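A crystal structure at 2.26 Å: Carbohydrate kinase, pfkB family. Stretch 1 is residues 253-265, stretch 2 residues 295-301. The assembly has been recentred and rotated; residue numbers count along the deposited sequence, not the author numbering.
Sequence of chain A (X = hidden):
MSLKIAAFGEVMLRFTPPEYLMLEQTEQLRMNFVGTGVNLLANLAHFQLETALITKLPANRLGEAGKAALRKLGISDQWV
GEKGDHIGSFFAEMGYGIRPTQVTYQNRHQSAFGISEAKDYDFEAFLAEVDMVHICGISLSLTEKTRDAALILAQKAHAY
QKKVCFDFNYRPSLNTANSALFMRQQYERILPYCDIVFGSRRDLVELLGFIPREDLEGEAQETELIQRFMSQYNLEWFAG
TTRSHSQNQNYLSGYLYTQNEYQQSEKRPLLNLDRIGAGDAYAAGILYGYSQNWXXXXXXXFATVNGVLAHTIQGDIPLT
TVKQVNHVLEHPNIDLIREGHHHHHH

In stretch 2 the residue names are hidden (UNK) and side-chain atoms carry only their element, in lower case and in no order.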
ATOM      1  N   SER A 253     -16.825 -16.354  27.459  1.00 35.72           N
ATOM      2  CA  SER A 253     -17.908 -17.248  27.826  1.00 38.81           C
ATOM      3  C   SER A 253     -19.233 -16.535  27.627  1.00 37.86           C
ATOM      4  O   SER A 253     -19.395 -15.386  28.032  1.00 40.89           O
ATOM      5  CB  SER A 253     -17.761 -17.682  29.287  1.00 39.58           C
ATOM      6  OG  SER A 253     -18.664 -18.729  29.579  1.00 43.98           O
ATOM      7  N   GLY A 254     -20.179 -17.211  26.995  1.00 38.37           N
ATOM      8  CA  GLY A 254     -21.469 -16.592  26.772  1.00 39.53           C
ATOM      9  C   GLY A 254     -22.546 -17.168  27.669  1.00 40.97           C
ATOM     10  O   GLY A 254     -22.482 -18.334  28.063  1.00 39.73           O
ATOM     11  N   TYR A 255     -23.532 -16.345  28.011  1.00 41.59           N
ATOM     12  CA  TYR A 255     -24.640 -16.799  28.844  1.00 41.48           C
ATOM     13  C   TYR A 255     -25.952 -16.341  28.235  1.00 42.85           C
ATOM     14  O   TYR A 255     -26.020 -15.289  27.592  1.00 42.70           O
ATOM     15  CB  TYR A 255     -24.504 -16.272  30.275  1.00 38.92           C
ATOM     16  CG  TYR A 255     -24.312 -14.781  30.365  1.00 37.77           C
ATOM     17  CD1 TYR A 255     -25.370 -13.905  30.120  1.00 35.14           C
ATOM     18  CD2 TYR A 255     -23.057 -14.240  30.657  1.00 35.09           C
ATOM     19  CE1 TYR A 255     -25.184 -12.532  30.156  1.00 34.05           C
ATOM     20  CE2 TYR A 255     -22.861 -12.868  30.696  1.00 35.73           C
ATOM     21  CZ  TYR A 255     -23.933 -12.022  30.443  1.00 35.28           C
ATOM     22  OH  TYR A 255     -23.747 -10.664  30.474  1.00 37.23           O
ATOM     23  N   LEU A 256     -26.987 -17.153  28.429  1.00 43.76           N
ATOM     24  CA  LEU A 256     -28.317 -16.867  27.906  1.00 44.75           C
ATOM     25  C   LEU A 256     -29.360 -17.224  28.967  1.00 46.90           C
ATOM     26  O   LEU A 256     -29.472 -18.384  29.374  1.00 46.10           O
ATOM     27  CB  LEU A 256     -28.554 -17.684  26.633  1.00 41.60           C
ATOM     28  CG  LEU A 256     -29.934 -17.687  25.976  1.00 41.88           C
ATOM     29  CD1 LEU A 256     -30.372 -16.271  25.629  1.00 38.18           C
ATOM     30  CD2 LEU A 256     -29.873 -18.555  24.729  1.00 40.24           C
ATOM     31  N   TYR A 257     -30.114 -16.221  29.410  1.00 48.15           N
ATOM     32  CA  TYR A 257     -31.144 -16.414  30.435  1.00 50.22           C
ATOM     33  C   TYR A 257     -32.562 -16.211  29.916  1.00 51.51           C
ATOM     34  O   TYR A 257     -32.799 -15.500  28.937  1.00 50.89           O
ATOM     35  CB  TYR A 257     -30.972 -15.415  31.585  1.00 49.37           C
ATOM     36  CG  TYR A 257     -29.744 -15.566  32.449  1.00 50.18           C
ATOM     37  CD1 TYR A 257     -29.780 -16.314  33.626  1.00 49.30           C
ATOM     38  CD2 TYR A 257     -28.560 -14.906  32.124  1.00 50.22           C
ATOM     39  CE1 TYR A 257     -28.666 -16.392  34.461  1.00 48.61           C
ATOM     40  CE2 TYR A 257     -27.444 -14.980  32.947  1.00 48.77           C
ATOM     41  CZ  TYR A 257     -27.502 -15.721  34.112  1.00 49.80           C
ATOM     42  OH  TYR A 257     -26.394 -15.777  34.924  1.00 50.74           O
ATOM     43  N   THR A 258     -33.497 -16.852  30.601  1.00 53.77           N
ATOM     44  CA  THR A 258     -34.921 -16.714  30.334  1.00 53.88           C
ATOM     45  C   THR A 258     -35.404 -16.462  31.756  1.00 54.67           C
ATOM     46  O   THR A 258     -34.599 -16.475  32.689  1.00 52.31           O
ATOM     47  CB  THR A 258     -35.572 -18.006  29.813  1.00 53.34           C
ATOM     48  OG1 THR A 258     -35.459 -19.030  30.806  1.00 54.63           O
ATOM     49  CG2 THR A 258     -34.905 -18.463  28.527  1.00 53.52           C
ATOM     50  N   GLN A 259     -36.693 -16.230  31.943  1.00 56.23           N
ATOM     51  CA  GLN A 259     -37.174 -15.998  33.293  1.00 58.81           C
ATOM     52  C   GLN A 259     -37.065 -17.268  34.133  1.00 59.10           C
ATOM     53  O   GLN A 259     -36.970 -17.197  35.357  1.00 59.61           O
ATOM     54  CB  GLN A 259     -38.618 -15.484  33.263  1.00 59.60           C
ATOM     55  CG  GLN A 259     -38.720 -14.047  32.778  1.00 62.34           C
ATOM     56  CD  GLN A 259     -40.141 -13.528  32.729  1.00 62.94           C
ATOM     57  OE1 GLN A 259     -40.860 -13.557  33.727  1.00 66.00           O
ATOM     58  NE2 GLN A 259     -40.551 -13.038  31.565  1.00 62.41           N
ATOM     59  N   ASN A 260     -37.035 -18.426  33.476  1.00 60.08           N
ATOM     60  CA  ASN A 260     -36.958 -19.695  34.194  1.00 61.91           C
ATOM     61  C   ASN A 260     -35.785 -20.615  33.850  1.00 62.78           C
ATOM     62  O   ASN A 260     -35.768 -21.773  34.267  1.00 63.09           O
ATOM     63  CB  ASN A 260     -38.264 -20.463  33.996  1.00 62.74           C
ATOM     64  CG  ASN A 260     -39.478 -19.639  34.363  1.00 63.79           C
ATOM     65  OD1 ASN A 260     -39.613 -19.184  35.499  1.00 64.55           O
ATOM     66  ND2 ASN A 260     -40.367 -19.433  33.400  1.00 64.47           N
ATOM     67  N   GLU A 261     -34.808 -20.117  33.098  1.00 62.90           N
ATOM     68  CA  GLU A 261     -33.656 -20.941  32.732  1.00 61.97           C
ATOM     69  C   GLU A 261     -32.357 -20.157  32.641  1.00 60.35           C
ATOM     70  O   GLU A 261     -32.357 -18.928  32.558  1.00 59.32           O
ATOM     71  CB  GLU A 261     -33.910 -21.650  31.403  1.00 63.41           C
ATOM     72  CG  GLU A 261     -35.059 -22.636  31.438  1.00 66.86           C
ATOM     73  CD  GLU A 261     -35.355 -23.226  30.074  1.00 70.18           C
ATOM     74  OE1 GLU A 261     -34.488 -23.949  29.535  1.00 71.59           O
ATOM     75  OE2 GLU A 261     -36.453 -22.960  29.536  1.00 71.93           O
ATOM     76  N   TYR A 262     -31.249 -20.889  32.657  1.00 59.25           N
ATOM     77  CA  TYR A 262     -29.921 -20.299  32.582  1.00 57.39           C
ATOM     78  C   TYR A 262     -28.970 -21.235  31.854  1.00 57.10           C
ATOM     79  O   TYR A 262     -28.747 -22.365  32.287  1.00 56.98           O
ATOM     80  CB  TYR A 262     -29.392 -20.010  33.989  1.00 56.59           C
ATOM     81  CG  TYR A 262     -27.894 -19.810  34.061  1.00 56.94           C
ATOM     82  CD1 TYR A 262     -27.239 -18.949  33.178  1.00 56.85           C
ATOM     83  CD2 TYR A 262     -27.131 -20.471  35.020  1.00 56.33           C
ATOM     84  CE1 TYR A 262     -25.867 -18.753  33.252  1.00 55.93           C
ATOM     85  CE2 TYR A 262     -25.759 -20.281  35.105  1.00 56.58           C
ATOM     86  CZ  TYR A 262     -25.133 -19.419  34.218  1.00 56.21           C
ATOM     87  OH  TYR A 262     -23.778 -19.219  34.310  1.00 54.68           O
ATOM     88  N   GLN A 263     -28.411 -20.756  30.746  1.00 55.70           N
ATOM     89  CA  GLN A 263     -27.485 -21.555  29.955  1.00 54.12           C
ATOM     90  C   GLN A 263     -26.171 -20.810  29.758  1.00 52.32           C
ATOM     91  O   GLN A 263     -26.141 -19.703  29.226  1.00 51.75           O
ATOM     92  CB  GLN A 263     -28.101 -21.883  28.597  1.00 56.10           C
ATOM     93  CG  GLN A 263     -27.560 -23.154  27.994  1.00 58.23           C
ATOM     94  CD  GLN A 263     -27.809 -24.346  28.890  1.00 59.83           C
ATOM     95  OE1 GLN A 263     -28.951 -24.634  29.253  1.00 62.00           O
ATOM     96  NE2 GLN A 263     -26.744 -25.048  29.256  1.00 60.15           N
ATOM     97  N   GLN A 264     -25.086 -21.432  30.200  1.00 50.42           N
ATOM     98  CA  GLN A 264     -23.758 -20.846  30.097  1.00 49.55           C
ATOM     99  C   GLN A 264     -22.897 -21.761  29.240  1.00 48.03           C
ATOM    100  O   GLN A 264     -22.978 -22.982  29.356  1.00 47.56           O
ATOM    101  CB  GLN A 264     -23.147 -20.720  31.495  1.00 51.41           C
ATOM    102  CG  GLN A 264     -21.729 -20.180  31.538  1.00 53.43           C
ATOM    103  CD  GLN A 264     -21.677 -18.668  31.589  1.00 56.35           C
ATOM    104  OE1 GLN A 264     -22.220 -18.048  32.501  1.00 55.84           O
ATOM    105  NE2 GLN A 264     -21.014 -18.064  30.609  1.00 58.28           N
ATOM    106  N   SER A 265     -22.078 -21.179  28.373  1.00 46.03           N
ATOM    107  CA  SER A 265     -21.206 -21.981  27.523  1.00 44.69           C
ATOM    108  C   SER A 265     -19.910 -22.219  28.287  1.00 44.32           C
ATOM    109  O   SER A 265     -19.640 -21.547  29.281  1.00 42.00           O
ATOM    110  CB  SER A 265     -20.889 -21.242  26.222  1.00 43.99           C
ATOM    111  OG  SER A 265     -19.884 -20.267  26.433  1.00 42.50           O
ATOM    112  N   UNK A 295     -32.205 -24.625  20.875  1.00 48.52           N
ATOM    113  CA  UNK A 295     -32.249 -24.729  22.324  1.00 48.81           C
ATOM    114  C   UNK A 295     -31.323 -23.642  22.854  1.00 48.53           C
ATOM    115  O   UNK A 295     -30.498 -23.110  22.109  1.00 49.95           O
ATOM    116  c   UNK A 295     -31.748 -26.097  22.779  1.00 47.88           C
ATOM    117  o   UNK A 295     -30.383 -26.266  22.449  1.00 50.47           O
ATOM    118  N   UNK A 296     -31.455 -23.311  24.132  1.00 47.31           N
ATOM    119  CA  UNK A 296     -30.617 -22.284  24.731  1.00 47.56           C
ATOM    120  C   UNK A 296     -29.153 -22.700  24.696  1.00 47.70           C
ATOM    121  O   UNK A 296     -28.267 -21.865  24.525  1.00 46.81           O
ATOM    122  c   UNK A 296     -32.662 -21.267  27.904  1.00 49.27           C
ATOM    123  c   UNK A 296     -32.479 -21.545  26.418  1.00 48.56           C
ATOM    124  c   UNK A 296     -32.772 -20.291  25.611  1.00 47.68           C
ATOM    125  c   UNK A 296     -31.042 -22.019  26.178  1.00 46.47           C
ATOM    126  N   UNK A 297     -28.906 -23.995  24.865  1.00 48.38           N
ATOM    127  CA  UNK A 297     -27.548 -24.519  24.856  1.00 49.89           C
ATOM    128  C   UNK A 297     -26.895 -24.376  23.482  1.00 48.48           C
ATOM    129  O   UNK A 297     -25.755 -23.939  23.369  1.00 47.46           O
ATOM    130  c   UNK A 297     -26.203 -26.676  25.042  1.00 60.31           C
ATOM    131  c   UNK A 297     -27.544 -25.994  25.268  1.00 52.82           C
ATOM    132  o   UNK A 297     -25.310 -28.548  26.207  1.00 66.33           O
ATOM    133  o   UNK A 297     -27.097 -28.882  24.965  1.00 67.51           O
ATOM    134  c   UNK A 297     -26.207 -28.139  25.435  1.00 64.74           C
ATOM    135  N   UNK A 298     -27.630 -24.755  22.444  1.00 47.02           N
ATOM    136  CA  UNK A 298     -27.130 -24.688  21.079  1.00 46.08           C
ATOM    137  C   UNK A 298     -26.877 -23.241  20.655  1.00 44.94           C
ATOM    138  O   UNK A 298     -25.881 -22.946  19.994  1.00 44.75           O
ATOM    139  n   UNK A 298     -27.108 -27.347  16.425  1.00 52.79           N
ATOM    140  c   UNK A 298     -28.305 -26.462  16.453  1.00 50.43           C
ATOM    141  c   UNK A 298     -27.673 -25.516  18.702  1.00 47.29           C
ATOM    142  c   UNK A 298     -28.763 -26.186  17.872  1.00 48.88           C
ATOM    143  c   UNK A 298     -28.139 -25.346  20.137  1.00 45.86           C
ATOM    144  N   UNK A 299     -27.781 -22.347  21.044  1.00 42.34           N
ATOM    145  CA  UNK A 299     -27.668 -20.937  20.706  1.00 40.73           C
ATOM    146  C   UNK A 299     -26.481 -20.259  21.386  1.00 40.66           C
ATOM    147  O   UNK A 299     -25.737 -19.514  20.742  1.00 36.82           O
ATOM    148  c   UNK A 299     -28.951 -20.210  21.071  1.00 40.69           C
ATOM    149  N   UNK A 300     -26.305 -20.515  22.680  1.00 39.55           N
ATOM    150  CA  UNK A 300     -25.214 -19.898  23.424  1.00 39.94           C
ATOM    151  C   UNK A 300     -23.855 -20.447  22.982  1.00 39.27           C
ATOM    152  O   UNK A 300     -22.862 -19.723  22.977  1.00 38.75           O
ATOM    153  c   UNK A 300     -25.085 -21.516  25.364  1.00 42.40           C
ATOM    154  c   UNK A 300     -24.503 -19.120  25.706  1.00 41.87           C
ATOM    155  c   UNK A 300     -25.397 -20.085  24.959  1.00 40.37           C
ATOM    156  N   UNK A 301     -23.810 -21.721  22.606  1.00 37.86           N
ATOM    157  CA  UNK A 301     -22.565 -22.325  22.143  1.00 39.96           C
ATOM    158  C   UNK A 301     -22.181 -21.728  20.786  1.00 39.21           C
ATOM    159  O   UNK A 301     -21.038 -21.331  20.563  1.00 38.54           O
ATOM    160  o   UNK A 301     -22.810 -24.468  23.259  1.00 45.94           O
ATOM    161  c   UNK A 301     -21.497 -24.417  21.244  1.00 41.24           C
ATOM    162  c   UNK A 301     -22.704 -23.851  21.972  1.00 42.09           C
TER

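Position 295 carries one carbon and one oxygen, with no atom within 4.5 Å of stretch 1. The oxygen lies 3.1 Å from N of position 298, whose N-H points at it at 162°: a hydroxyl capping the first turn of the helix. Two side-chain atoms, C then O, give serine, S295.

Position 296 has four carbons, forked at the second, and its CB points toward stretch 1. One terminal carbon lies 3.5 Å from L256 CD2; the other lies 3.6 Å from both T258 CG2 and E261 OE1. A fork one carbon beyond CB is leucine, L296, with chi1 m and chi2 t; the atoms at the two ends are CD2 and CD1 respectively.

Position 297 shows three carbons, the third bearing two oxygens: a carboxylate on a two-carbon arm, hence glutamate, E297. Its CB points sideways and the end of the chain leads away, so the near approach is made by the main chain, with CA 3.4 Å from Q263 CG.

Position 298 has four carbons in a row ending in nitrogen. CB points away and the side chain comes no nearer than 8.2 Å to stretch 1. This is lysine, K298.

Position 299 has a single carbon, CB, 4.1 Å from L256 CD2. With nothing beyond it, the residue is alanine, A299.

Position 300 has three carbons, branched at CB, which points toward stretch 1. One branch carbon is 3.2 Å from G254 O and 3.9 Å from Q263 O; the other is 4.0 Å from Q263 CG. Two carbons on CB make valine, V300, chi1 p, the first branch being CG2 and the second CG1.

Position 301 has a CB carrying one oxygen and one carbon, and points away. The oxygen donates to E297 O at 3.0 Å, a bond back into the preceding turn. The branched hydroxyl identifies threonine, T301.

The helix packs on a hairpin whose pairing is internal: L256 N to Q263 O is 2.8 Å, and Q263 N to L256 O is 2.9 Å. No hydrogen bond crosses between the stretches, so the 482 Å² buried depends on shape and apolar packing. L296 and V300, one turn apart, both point toward the sheet. L256 meets both, with its CB 4.3 Å from V300 CB, while G254, lacking a side chain, leaves room for V300: an ideal CB there would stand 3.6 Å from V300 CG2. The aliphatic part of Q263 completes the surface, its CB 3.8 Å from L296 CB.

Stretch 2 (295-301) SLEKAVT
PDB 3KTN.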